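Local atomic coordinates of hypothetical protein Atu1540 (Agrobacterium tumefaciens str. C58, PDB entry 2HWJ), a protein that is of unknown function but belongs to a family of putative ParB-like nucleases, so a role in handling nucleic acids is possible but unproven. Residues T20-F26 / H69-L73; R106-Y110 / F156-G160. The contacts are given in a common frame with arbitrary orientation. Residue numbers count along the deposited sequence, not the author numbering.

How the contacts relate
Contact 1 (20-26 with 69-73) lies in the core, its centre about 5 Å from that of the chain; contact 2 (106-110 with 156-160) lies farther out, about 8 Å, and is only partly buried. Contact 1 packs the loop and short strand of 20-26 on helix 69-77, and contact 2 joins the loop after helix 96-105 to the start of helix 157-166. Neither has a direct hydrogen bond between its segments: two histidine rings, Gln21 with a bridging water, and an apolar patch of Val24, Phe26 and Leu73 fill contact 1, an aromatic cluster contact 2. Their centres are about 12 Å apart, and they meet at Thr20, whose O lies 2.9 Å from Tyr110 N, a probable hydrogen bond.

Contact 1: T20-F26 / H69-L73; sequences TQIAVGF and HHLVL
Segment 20-26, a loop at 20-22, short strand 23-24, then Gly25 leading into helix 26-37, crosses the first turn of helix 69-77 in the core of this putative ParB-like nuclease family member; Val24 is nearest His70 (CA to CA 6.3 Å). Segment 69-73 is helical, with Leu73 N hydrogen-bonded to His69 O at 2.9 Å. The CA-to-CB bond of His69 (m) points toward 20-26. Gln21 CG sits over its ring face, 3.8 Å from the centroid (CH-pi), and His69 CE1 approaches Thr20 N to 3.0 Å at the ring edge; Thr20 OG1 is hydrogen-bonded to Leu65 O. His70 (m) turns its imidazole face to Val24, whose CG1 makes a CH-pi contact 3.8 Å from the centroid, while His70 CE1 is 3.0 Å from N-cap Gly25 N. A water bridges His70 NE2 and Gln21 NE2, 3.3 Å from each, and Gln21 NE2 also donates to Ala23 O (2.9 Å). Leu73 (t, p) closes the apolar end: its CD2 meets Val24 CG2 at 3.7 Å and Phe26 CE2 at 3.8 Å.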
loop_
_atom_site.group_PDB
_atom_site.type_symbol
_atom_site.label_atom_id
_atom_site.label_comp_id
_atom_site.label_asym_id
_atom_site.label_seq_id
_atom_site.Cartn_x
_atom_site.Cartn_y
_atom_site.Cartn_z
ATOM N N THR A 20 -0.462 -21.131 6.446
ATOM C CA THR A 20 -0.471 -20.700 5.084
ATOM C C THR A 20 0.918 -20.562 4.542
ATOM O O THR A 20 1.162 -19.893 3.530
ATOM C CB THR A 20 -1.402 -19.390 4.868
ATOM O OG1 THR A 20 -0.893 -18.289 5.600
ATOM C CG2 THR A 20 -2.904 -19.616 5.254
ATOM N N GLN A 21 1.866 -21.221 5.182
ATOM C CA GLN A 21 3.294 -21.273 4.736
ATOM C C GLN A 21 3.902 -22.593 5.176
ATOM O O GLN A 21 3.398 -23.281 6.080
ATOM C CB GLN A 21 4.098 -20.075 5.272
ATOM C CG GLN A 21 4.318 -20.033 6.778
ATOM C CD GLN A 21 4.834 -18.706 7.236
ATOM O OE1 GLN A 21 4.187 -17.723 6.990
ATOM N NE2 GLN A 21 5.976 -18.660 7.956
ATOM N N ILE A 22 4.996 -22.969 4.544
ATOM C CA ILE A 22 5.592 -24.270 4.713
ATOM C C ILE A 22 6.624 -24.239 5.805
ATOM O O ILE A 22 6.800 -25.230 6.500
ATOM C CB ILE A 22 6.170 -24.705 3.384
ATOM C CG1 ILE A 22 5.010 -24.936 2.436
ATOM C CG2 ILE A 22 6.866 -26.017 3.513
ATOM C CD1 ILE A 22 5.371 -25.083 1.091
ATOM N N ALA A 23 7.267 -23.081 6.023
ATOM C CA ALA A 23 8.456 -23.046 6.907
ATOM C C ALA A 23 8.476 -21.893 7.868
ATOM O O ALA A 23 7.784 -20.931 7.647
ATOM C CB ALA A 23 9.766 -23.155 6.122
ATOM N N VAL A 24 9.225 -22.050 8.961
ATOM C CA VAL A 24 9.532 -20.984 9.901
ATOM C C VAL A 24 10.934 -21.274 10.422
ATOM O O VAL A 24 11.507 -22.343 10.151
ATOM C CB VAL A 24 8.596 -20.996 11.124
ATOM C CG1 VAL A 24 7.193 -20.546 10.781
ATOM C CG2 VAL A 24 8.557 -22.441 11.787
ATOM N N GLY A 25 11.494 -20.344 11.187
ATOM C CA GLY A 25 12.838 -20.471 11.708
ATOM C C GLY A 25 12.658 -20.961 13.117
ATOM O O GLY A 25 12.142 -20.259 13.970
ATOM N N PHE A 26 13.077 -22.190 13.372
ATOM C CA PHE A 26 12.832 -22.810 14.627
ATOM C C PHE A 26 13.577 -22.075 15.669
ATOM O O PHE A 26 13.128 -22.066 16.809
ATOM C CB PHE A 26 13.311 -24.231 14.575
ATOM C CG PHE A 26 12.313 -25.161 14.010
ATOM C CD1 PHE A 26 12.468 -26.533 14.166
ATOM C CD2 PHE A 26 11.203 -24.660 13.288
ATOM C CE1 PHE A 26 11.524 -27.390 13.614
ATOM C CE2 PHE A 26 10.246 -25.506 12.733
ATOM C CZ PHE A 26 10.380 -26.853 12.886
ATOM N N HIS A 69 2.941 -17.273 12.348
ATOM C CA HIS A 69 3.298 -18.728 12.507
ATOM C C HIS A 69 4.340 -19.055 13.620
ATOM O O HIS A 69 4.235 -20.071 14.288
ATOM C CB HIS A 69 3.674 -19.335 11.175
ATOM C CG HIS A 69 2.543 -19.318 10.187
ATOM N ND1 HIS A 69 1.983 -20.466 9.660
ATOM C CD2 HIS A 69 1.851 -18.288 9.643
ATOM C CE1 HIS A 69 1.006 -20.142 8.827
ATOM N NE2 HIS A 69 0.901 -18.829 8.807
ATOM N N HIS A 70 5.329 -18.197 13.817
ATOM C CA HIS A 70 6.381 -18.534 14.730
ATOM C C HIS A 70 5.710 -18.641 16.074
ATOM O O HIS A 70 5.816 -19.615 16.780
ATOM C CB HIS A 70 7.449 -17.440 14.672
ATOM C CG HIS A 70 8.214 -17.425 13.379
ATOM N ND1 HIS A 70 9.337 -18.206 13.163
ATOM C CD2 HIS A 70 7.969 -16.806 12.202
ATOM C CE1 HIS A 70 9.770 -18.039 11.926
ATOM N NE2 HIS A 70 8.953 -17.203 11.317
ATOM N N LEU A 71 4.867 -17.679 16.361
ATOM C CA LEU A 71 4.274 -17.541 17.665
ATOM C C LEU A 71 3.341 -18.666 17.836
ATOM O O LEU A 71 3.351 -19.317 18.895
ATOM C CB LEU A 71 3.520 -16.240 17.752
ATOM C CG LEU A 71 2.795 -16.232 19.086
ATOM C CD1 LEU A 71 3.810 -16.256 20.214
ATOM C CD2 LEU A 71 1.803 -15.094 19.243
ATOM N N VAL A 72 2.559 -18.962 16.811
ATOM C CA VAL A 72 1.637 -20.081 16.996
ATOM C C VAL A 72 2.319 -21.458 17.185
ATOM O O VAL A 72 1.900 -22.254 18.074
ATOM C CB VAL A 72 0.490 -20.118 15.954
ATOM C CG1 VAL A 72 -0.355 -21.321 16.149
ATOM C CG2 VAL A 72 -0.410 -18.862 16.076
ATOM N N LEU A 73 3.386 -21.747 16.439
ATOM C CA LEU A 73 4.106 -22.984 16.732
ATOM C C LEU A 73 4.703 -22.925 18.152
ATOM O O LEU A 73 4.692 -23.925 18.890
ATOM C CB LEU A 73 5.146 -23.235 15.684
ATOM C CG LEU A 73 6.017 -24.494 15.658
ATOM C CD1 LEU A 73 5.171 -25.773 15.615
ATOM C CD2 LEU A 73 7.003 -24.437 14.491
HETATM O O HOH W 1 7.235 -15.803 8.920
#

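Contact 2: R106-Y110 / F156-G160; sequences RNLIY and FSEFG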
loop_
_atom_site.group_PDB
_atom_site.type_symbol
_atom_site.label_atom_id
_atom_site.label_comp_id
_atom_site.label_asym_id
_atom_site.label_seq_id
_atom_site.Cartn_x
_atom_site.Cartn_y
_atom_site.Cartn_z
ATOM N N ARG A 106 -3.900 -12.813 -3.493
ATOM C CA ARG A 106 -3.941 -11.735 -2.579
ATOM C C ARG A 106 -2.762 -11.792 -1.639
ATOM O O ARG A 106 -2.739 -11.045 -0.663
ATOM C CB ARG A 106 -5.275 -11.710 -1.856
ATOM C CG ARG A 106 -6.246 -10.816 -2.632
ATOM C CD ARG A 106 -7.629 -11.322 -2.487
ATOM N NE ARG A 106 -8.069 -11.161 -1.097
ATOM C CZ ARG A 106 -8.955 -10.235 -0.745
ATOM N NH1 ARG A 106 -9.460 -9.440 -1.674
ATOM N NH2 ARG A 106 -9.317 -10.104 0.514
ATOM N N ASN A 107 -1.766 -12.646 -1.960
ATOM C CA ASN A 107 -0.516 -12.703 -1.218
ATOM C C ASN A 107 -0.654 -13.089 0.244
ATOM O O ASN A 107 0.021 -12.513 1.094
ATOM C CB ASN A 107 0.180 -11.370 -1.326
ATOM C CG ASN A 107 0.755 -11.120 -2.742
ATOM O OD1 ASN A 107 1.027 -12.058 -3.529
ATOM N ND2 ASN A 107 0.946 -9.857 -3.063
ATOM N N LEU A 108 -1.493 -14.083 0.518
ATOM C CA LEU A 108 -1.768 -14.528 1.850
ATOM C C LEU A 108 -1.171 -15.888 2.035
ATOM O O LEU A 108 -1.289 -16.502 3.143
ATOM C CB LEU A 108 -3.275 -14.508 2.132
ATOM C CG LEU A 108 -3.849 -13.029 2.105
ATOM C CD1 LEU A 108 -5.358 -12.882 2.134
ATOM C CD2 LEU A 108 -3.238 -12.126 3.144
ATOM N N ILE A 109 -0.482 -16.412 1.005
ATOM C CA ILE A 109 0.201 -17.700 1.248
ATOM C C ILE A 109 1.627 -17.623 0.882
ATOM O O ILE A 109 2.000 -16.708 0.285
ATOM C CB ILE A 109 -0.434 -18.834 0.540
ATOM C CG1 ILE A 109 -0.377 -18.595 -0.963
ATOM C CG2 ILE A 109 -1.847 -19.037 1.119
ATOM C CD1 ILE A 109 -0.692 -19.772 -1.784
ATOM N N TYR A 110 2.451 -18.558 1.304
ATOM C CA TYR A 110 3.849 -18.454 1.008
ATOM C C TYR A 110 4.345 -19.854 0.849
ATOM O O TYR A 110 4.943 -20.403 1.748
ATOM C CB TYR A 110 4.602 -17.719 2.114
ATOM C CG TYR A 110 6.017 -17.412 1.733
ATOM C CD1 TYR A 110 7.109 -18.074 2.354
ATOM C CD2 TYR A 110 6.293 -16.522 0.666
ATOM C CE1 TYR A 110 8.453 -17.831 1.986
ATOM C CE2 TYR A 110 7.630 -16.202 0.289
ATOM C CZ TYR A 110 8.710 -16.889 0.952
ATOM O OH TYR A 110 10.025 -16.585 0.576
ATOM N N PHE A 156 6.142 -10.703 3.841
ATOM C CA PHE A 156 7.236 -11.658 3.728
ATOM C C PHE A 156 8.590 -10.984 3.467
ATOM O O PHE A 156 9.454 -11.525 2.774
ATOM C CB PHE A 156 6.877 -12.615 2.572
ATOM C CG PHE A 156 5.493 -13.316 2.728
ATOM C CD1 PHE A 156 4.510 -13.189 1.735
ATOM C CD2 PHE A 156 5.195 -14.124 3.866
ATOM C CE1 PHE A 156 3.271 -13.837 1.862
ATOM C CE2 PHE A 156 3.935 -14.770 4.007
ATOM C CZ PHE A 156 2.980 -14.626 3.009
ATOM N N SER A 157 8.770 -9.787 4.017
ATOM C CA SER A 157 10.047 -9.039 3.989
ATOM C C SER A 157 11.176 -9.948 4.337
ATOM O O SER A 157 12.162 -10.020 3.634
ATOM C CB SER A 157 10.040 -7.981 5.072
ATOM O OG SER A 157 11.098 -7.008 4.926
ATOM N N GLU A 158 11.036 -10.625 5.465
ATOM C CA GLU A 158 12.040 -11.514 5.990
ATOM C C GLU A 158 12.402 -12.628 5.048
ATOM O O GLU A 158 13.564 -12.948 4.877
ATOM C CB GLU A 158 11.579 -12.110 7.327
ATOM C CG GLU A 158 11.678 -11.163 8.493
ATOM C CD GLU A 158 10.445 -10.317 8.694
ATOM O OE1 GLU A 158 9.418 -10.451 7.929
ATOM O OE2 GLU A 158 10.527 -9.494 9.646
ATOM N N PHE A 159 11.422 -13.212 4.426
ATOM C CA PHE A 159 11.732 -14.267 3.538
ATOM C C PHE A 159 12.587 -13.816 2.340
ATOM O O PHE A 159 13.378 -14.607 1.803
ATOM C CB PHE A 159 10.470 -15.031 3.159
ATOM C CG PHE A 159 10.145 -16.153 4.133
ATOM C CD1 PHE A 159 9.003 -16.104 4.936
ATOM C CD2 PHE A 159 11.029 -17.242 4.292
ATOM C CE1 PHE A 159 8.727 -17.152 5.846
ATOM C CE2 PHE A 159 10.766 -18.294 5.198
ATOM C CZ PHE A 159 9.603 -18.251 5.958
ATOM N N GLY A 160 12.479 -12.531 1.981
ATOM C CA GLY A 160 13.341 -11.903 0.968
ATOM C C GLY A 160 14.782 -11.815 1.395
ATOM O O GLY A 160 15.701 -12.161 0.650
#
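Tyr110 and Phe156 supply most of the buried surface here, and Phe159 completes an aromatic cluster with them. The Tyr110 ring is shared between the other two: it stacks face to face with Phe156 (centroids 4.7 Å apart, planes at 27°) and makes an offset stack with Phe159 (4.5 Å, 30°). Tyr110 CB also lies over the Phe156 face, 3.8 Å from the centroid in a CH-pi contact, and Tyr110 CE1 comes within 3.2 Å of Phe159 CG. Phe156 is the N-cap residue of helix 157-166, and Phe159 lies in the first turn, so both rings project from the start of that helix. The far end of the Phe156 ring reaches the backbone of the incoming loop, with CE1 3.6 Å from Asn107 O and 3.5 Å from Ile109 O. That loop begins with a Schellman motif ending helix 96-105, in which Asn107 takes positive phi. Outside the two segments, Phe112 meets the Tyr110 ring and Arg137 makes a cation-pi contact with Phe159. With no hydrogen bond between the segments, the loop and the helix start are joined by ring stacking and apolar packing.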